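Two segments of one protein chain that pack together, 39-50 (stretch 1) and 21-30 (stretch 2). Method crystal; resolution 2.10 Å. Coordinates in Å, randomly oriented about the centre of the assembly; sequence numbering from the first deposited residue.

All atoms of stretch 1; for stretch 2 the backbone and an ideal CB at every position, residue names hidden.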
# COMPACT_ATOMS: atom_id res chain seq x y z
N CYS B 39 8.47 -4.73 -2.50
CA CYS B 39 8.05 -5.88 -1.71
C CYS B 39 8.79 -5.97 -0.38
O CYS B 39 10.02 -6.03 -0.35
CB CYS B 39 8.25 -7.17 -2.51
SG CYS B 39 7.32 -7.24 -4.05
N GLU B 40 8.03 -5.98 0.71
CA GLU B 40 8.56 -6.19 2.05
C GLU B 40 8.08 -7.52 2.62
O GLU B 40 6.91 -7.86 2.47
CB GLU B 40 8.14 -5.06 2.98
CG GLU B 40 8.63 -3.69 2.58
CD GLU B 40 8.02 -2.60 3.44
OE1 GLU B 40 6.86 -2.22 3.19
OE2 GLU B 40 8.70 -2.14 4.38
N VAL B 41 8.98 -8.24 3.27
CA VAL B 41 8.63 -9.50 3.92
C VAL B 41 7.59 -9.28 5.01
O VAL B 41 7.74 -8.39 5.85
CB VAL B 41 9.87 -10.18 4.53
CG1 VAL B 41 9.48 -11.46 5.28
CG2 VAL B 41 10.89 -10.49 3.45
N ILE B 42 6.53 -10.09 5.00
CA ILE B 42 5.49 -10.02 6.02
C ILE B 42 5.27 -11.36 6.72
O ILE B 42 4.57 -11.44 7.73
CB ILE B 42 4.15 -9.53 5.43
CG1 ILE B 42 3.74 -10.39 4.23
CG2 ILE B 42 4.27 -8.06 5.02
CD1 ILE B 42 2.39 -10.02 3.65
N GLN B 43 5.86 -12.42 6.17
CA GLN B 43 5.90 -13.70 6.87
C GLN B 43 7.19 -14.45 6.57
O GLN B 43 7.67 -14.47 5.43
CB GLN B 43 4.69 -14.57 6.50
CG GLN B 43 4.58 -15.82 7.35
CD GLN B 43 3.25 -16.53 7.19
OE1 GLN B 43 2.46 -16.21 6.30
NE2 GLN B 43 3.00 -17.52 8.05
N PHE B 44 7.75 -15.06 7.61
CA PHE B 44 9.05 -15.72 7.57
C PHE B 44 8.88 -17.15 8.08
O PHE B 44 8.75 -17.36 9.29
CB PHE B 44 10.05 -14.93 8.43
CG PHE B 44 11.50 -15.25 8.16
CD1 PHE B 44 11.88 -16.45 7.60
CD2 PHE B 44 12.48 -14.33 8.49
CE1 PHE B 44 13.22 -16.73 7.37
CE2 PHE B 44 13.81 -14.60 8.27
CZ PHE B 44 14.18 -15.80 7.71
N ALA B 45 8.89 -18.12 7.17
CA ALA B 45 8.58 -19.51 7.52
C ALA B 45 9.68 -20.48 7.12
O ALA B 45 10.17 -20.46 5.99
CB ALA B 45 7.26 -19.92 6.86
N ILE B 46 10.07 -21.34 8.07
CA ILE B 46 11.07 -22.37 7.83
C ILE B 46 10.64 -23.68 8.48
O ILE B 46 10.07 -23.68 9.57
CB ILE B 46 12.46 -21.96 8.37
CG1 ILE B 46 12.94 -20.66 7.72
CG2 ILE B 46 13.48 -23.08 8.12
CD1 ILE B 46 14.22 -20.10 8.32
N VAL B 47 10.91 -24.79 7.80
CA VAL B 47 10.76 -26.12 8.38
C VAL B 47 12.01 -26.94 8.06
O VAL B 47 12.55 -26.86 6.95
CB VAL B 47 9.50 -26.85 7.85
CG1 VAL B 47 9.59 -27.08 6.35
CG2 VAL B 47 9.30 -28.17 8.59
N ALA B 48 12.46 -27.71 9.04
CA ALA B 48 13.70 -28.46 8.90
C ALA B 48 13.45 -29.86 8.36
O ALA B 48 12.44 -30.49 8.68
CB ALA B 48 14.42 -28.53 10.24
N TYR B 49 14.37 -30.34 7.53
CA TYR B 49 14.32 -31.71 7.02
C TYR B 49 15.60 -32.46 7.38
O TYR B 49 16.70 -32.01 7.07
CB TYR B 49 14.12 -31.72 5.51
CG TYR B 49 14.20 -33.10 4.89
CD1 TYR B 49 13.18 -34.02 5.07
CD2 TYR B 49 15.30 -33.48 4.14
CE1 TYR B 49 13.25 -35.28 4.51
CE2 TYR B 49 15.38 -34.74 3.58
CZ TYR B 49 14.35 -35.63 3.76
OH TYR B 49 14.43 -36.88 3.20
N ASP B 50 15.43 -33.59 8.05
CA ASP B 50 16.56 -34.43 8.46
C ASP B 50 16.92 -35.36 7.31
O ASP B 50 16.18 -36.29 7.00
CB ASP B 50 16.19 -35.22 9.72
CG ASP B 50 17.37 -35.97 10.31
OD1 ASP B 50 18.08 -36.68 9.57
OD2 ASP B 50 17.59 -35.87 11.54
N UNK B 21 18.46 -29.81 5.92
CA UNK B 21 17.93 -28.91 4.90
C UNK B 21 16.76 -28.11 5.46
O UNK B 21 15.79 -28.67 5.97
CB UNK B 21 17.50 -29.69 3.66
N UNK B 22 16.86 -26.79 5.36
CA UNK B 22 15.83 -25.89 5.86
C UNK B 22 14.98 -25.38 4.71
O UNK B 22 15.43 -24.58 3.90
CB UNK B 22 16.45 -24.72 6.62
N UNK B 23 13.73 -25.84 4.65
CA UNK B 23 12.82 -25.39 3.61
C UNK B 23 12.33 -23.99 3.97
O UNK B 23 11.56 -23.81 4.92
CB UNK B 23 11.65 -26.36 3.44
N UNK B 24 12.78 -22.99 3.20
CA UNK B 24 12.52 -21.59 3.51
C UNK B 24 11.43 -21.00 2.61
O UNK B 24 11.32 -21.36 1.44
CB UNK B 24 13.81 -20.78 3.37
N UNK B 25 10.64 -20.08 3.17
CA UNK B 25 9.58 -19.42 2.42
C UNK B 25 9.29 -18.02 2.94
O UNK B 25 9.04 -17.82 4.13
CB UNK B 25 8.30 -20.26 2.47
N UNK B 26 9.32 -17.05 2.03
CA UNK B 26 8.95 -15.68 2.33
C UNK B 26 7.63 -15.32 1.65
O UNK B 26 7.38 -15.72 0.51
CB UNK B 26 10.06 -14.72 1.89
N UNK B 27 6.79 -14.59 2.36
CA UNK B 27 5.64 -13.92 1.77
C UNK B 27 5.84 -12.43 1.94
O UNK B 27 6.38 -11.99 2.96
CB UNK B 27 4.33 -14.38 2.41
N UNK B 28 5.41 -11.65 0.95
CA UNK B 28 5.67 -10.22 0.94
C UNK B 28 4.41 -9.40 0.70
O UNK B 28 3.37 -9.92 0.31
CB UNK B 28 6.71 -9.89 -0.13
N UNK B 29 4.52 -8.10 0.95
CA UNK B 29 3.51 -7.16 0.49
C UNK B 29 3.51 -7.19 -1.03
O UNK B 29 4.52 -7.55 -1.65
CB UNK B 29 3.77 -5.75 1.02
N UNK B 30 2.39 -6.84 -1.64
CA UNK B 30 2.28 -6.86 -3.09
C UNK B 30 1.03 -6.15 -3.59
O UNK B 30 0.09 -5.91 -2.83
CB UNK B 30 2.29 -8.31 -3.59

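The two segments run antiparallel, with extended backbone angles from 21 to 28.

Position 21 pairs with Tyr49 through both backbone hydrogen bonds, and its CB lies on the face that carries the Tyr49 ring. A branched aliphatic or an aromatic residue would suit. It is Leu21, whose CD1 lies 4.2 Å from Tyr49 CD2.

At 22 the CB points to the opposite face, 3.7 Å from Ile46 CG2 and beside the small Ala48, which leaves room for an apolar chain of some length. Leu22 fills it, placing CD2 3.7 Å from Ala48 CB.

Position 23 pairs with Val47, on the face that also carries Tyr49, its ideal CB already 3.6 Å from Val47 CG1. Valine, isoleucine or leucine would serve. Ile23 extends CD1 to 3.7 Å from Tyr49 CB, while its N donates to Val47 O (2.8 Å).

Position 24 shares its face with Ile46 and Phe44, and a hydrophobic residue is expected. Leu24 approaches both loosely through CD1, 4.4 Å from Ile46 CD1 and 4.2 Å from Phe44 CE1.

Opposite 25 stands only the methyl of Ala45, which dictates little; small, polar or apolar residues would all fit. The residue is Asp25, and its carboxylate makes no hydrogen bond to stretch 1, with Asp25 N 2.9 Å from Ala45 O.

At 26, Val41 and the Phe44 ring offer an apolar surface suited to a large aliphatic or aromatic side chain. Phe26 turns its ring edge toward the Phe44 face (centroids 4.5 Å apart, planes at 59°) and also meets Val41 CG1 with CD1 at 3.7 Å.

Position 27 faces Gln43, its ideal CB 4.1 Å from Gln43 CB; several polar or aliphatic chains would do. In Glu27 the end of the side chain leads away, but the carbonyl O accepts from both Ile42 N (2.8 Å) and Gln43 N (3.3 Å) at the beta bulge.

Position 28 points away overall, although its ideal CB is 3.3 Å from Glu40 O, so a compact residue would sit comfortably. It is Thr28; its OG1 lies 3.7 Å from Cys39 CB and donates a hydrogen bond to the backbone O of 29.

At 29, Glu40 N is a donor within reach and Ile42 CG2 lies nearby, favouring a short side chain with an acceptor. Thr29 OG1 accepts from Glu40 N (3.0 Å) and donates to a water that bridges to Glu40 OE1, while CG2 packs 3.5 Å from Ile42 CG2.

Position 30, 5.2 Å from Cys39 SG at its ideal CB, is little constrained; it is Ser30.

Stretch 2, residues 21-30: LLILDFETTS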
# COMPACT_ATOMS: atom_id res chain seq x y z
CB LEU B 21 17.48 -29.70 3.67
CG LEU B 21 18.58 -30.43 2.89
CD1 LEU B 21 17.96 -31.26 1.77
CD2 LEU B 21 19.60 -29.45 2.33
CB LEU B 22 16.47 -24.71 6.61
CG LEU B 22 17.38 -25.07 7.78
CD1 LEU B 22 17.96 -23.80 8.40
CD2 LEU B 22 16.64 -25.89 8.83
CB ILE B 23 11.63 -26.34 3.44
CG1 ILE B 23 12.10 -27.71 2.95
CG2 ILE B 23 10.61 -25.78 2.45
CD1 ILE B 23 12.55 -28.65 4.05
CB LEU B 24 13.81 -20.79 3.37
CG LEU B 24 13.73 -19.27 3.53
CD1 LEU B 24 15.00 -18.75 4.18
CD2 LEU B 24 13.52 -18.59 2.18
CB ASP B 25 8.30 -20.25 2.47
CG ASP B 25 7.18 -19.63 1.65
OD1 ASP B 25 6.49 -18.73 2.17
OD2 ASP B 25 6.99 -20.04 0.49
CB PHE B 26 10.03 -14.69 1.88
CG PHE B 26 11.28 -14.72 2.72
CD1 PHE B 26 11.22 -14.52 4.09
CD2 PHE B 26 12.51 -14.92 2.12
CE1 PHE B 26 12.38 -14.53 4.85
CE2 PHE B 26 13.67 -14.93 2.88
CZ PHE B 26 13.60 -14.74 4.24
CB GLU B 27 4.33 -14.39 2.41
CG GLU B 27 4.10 -15.89 2.29
CD GLU B 27 4.00 -16.36 0.85
OE1 GLU B 27 3.50 -15.60 -0.00
OE2 GLU B 27 4.44 -17.50 0.57
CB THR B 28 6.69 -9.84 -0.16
OG1 THR B 28 6.08 -9.94 -1.45
CG2 THR B 28 7.92 -10.74 -0.11
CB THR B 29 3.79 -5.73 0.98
OG1 THR B 29 5.12 -5.34 0.58
CG2 THR B 29 3.67 -5.65 2.49
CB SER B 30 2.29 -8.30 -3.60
OG SER B 30 1.21 -9.03 -3.05
O HOH W 1 5.92 -2.78 0.75
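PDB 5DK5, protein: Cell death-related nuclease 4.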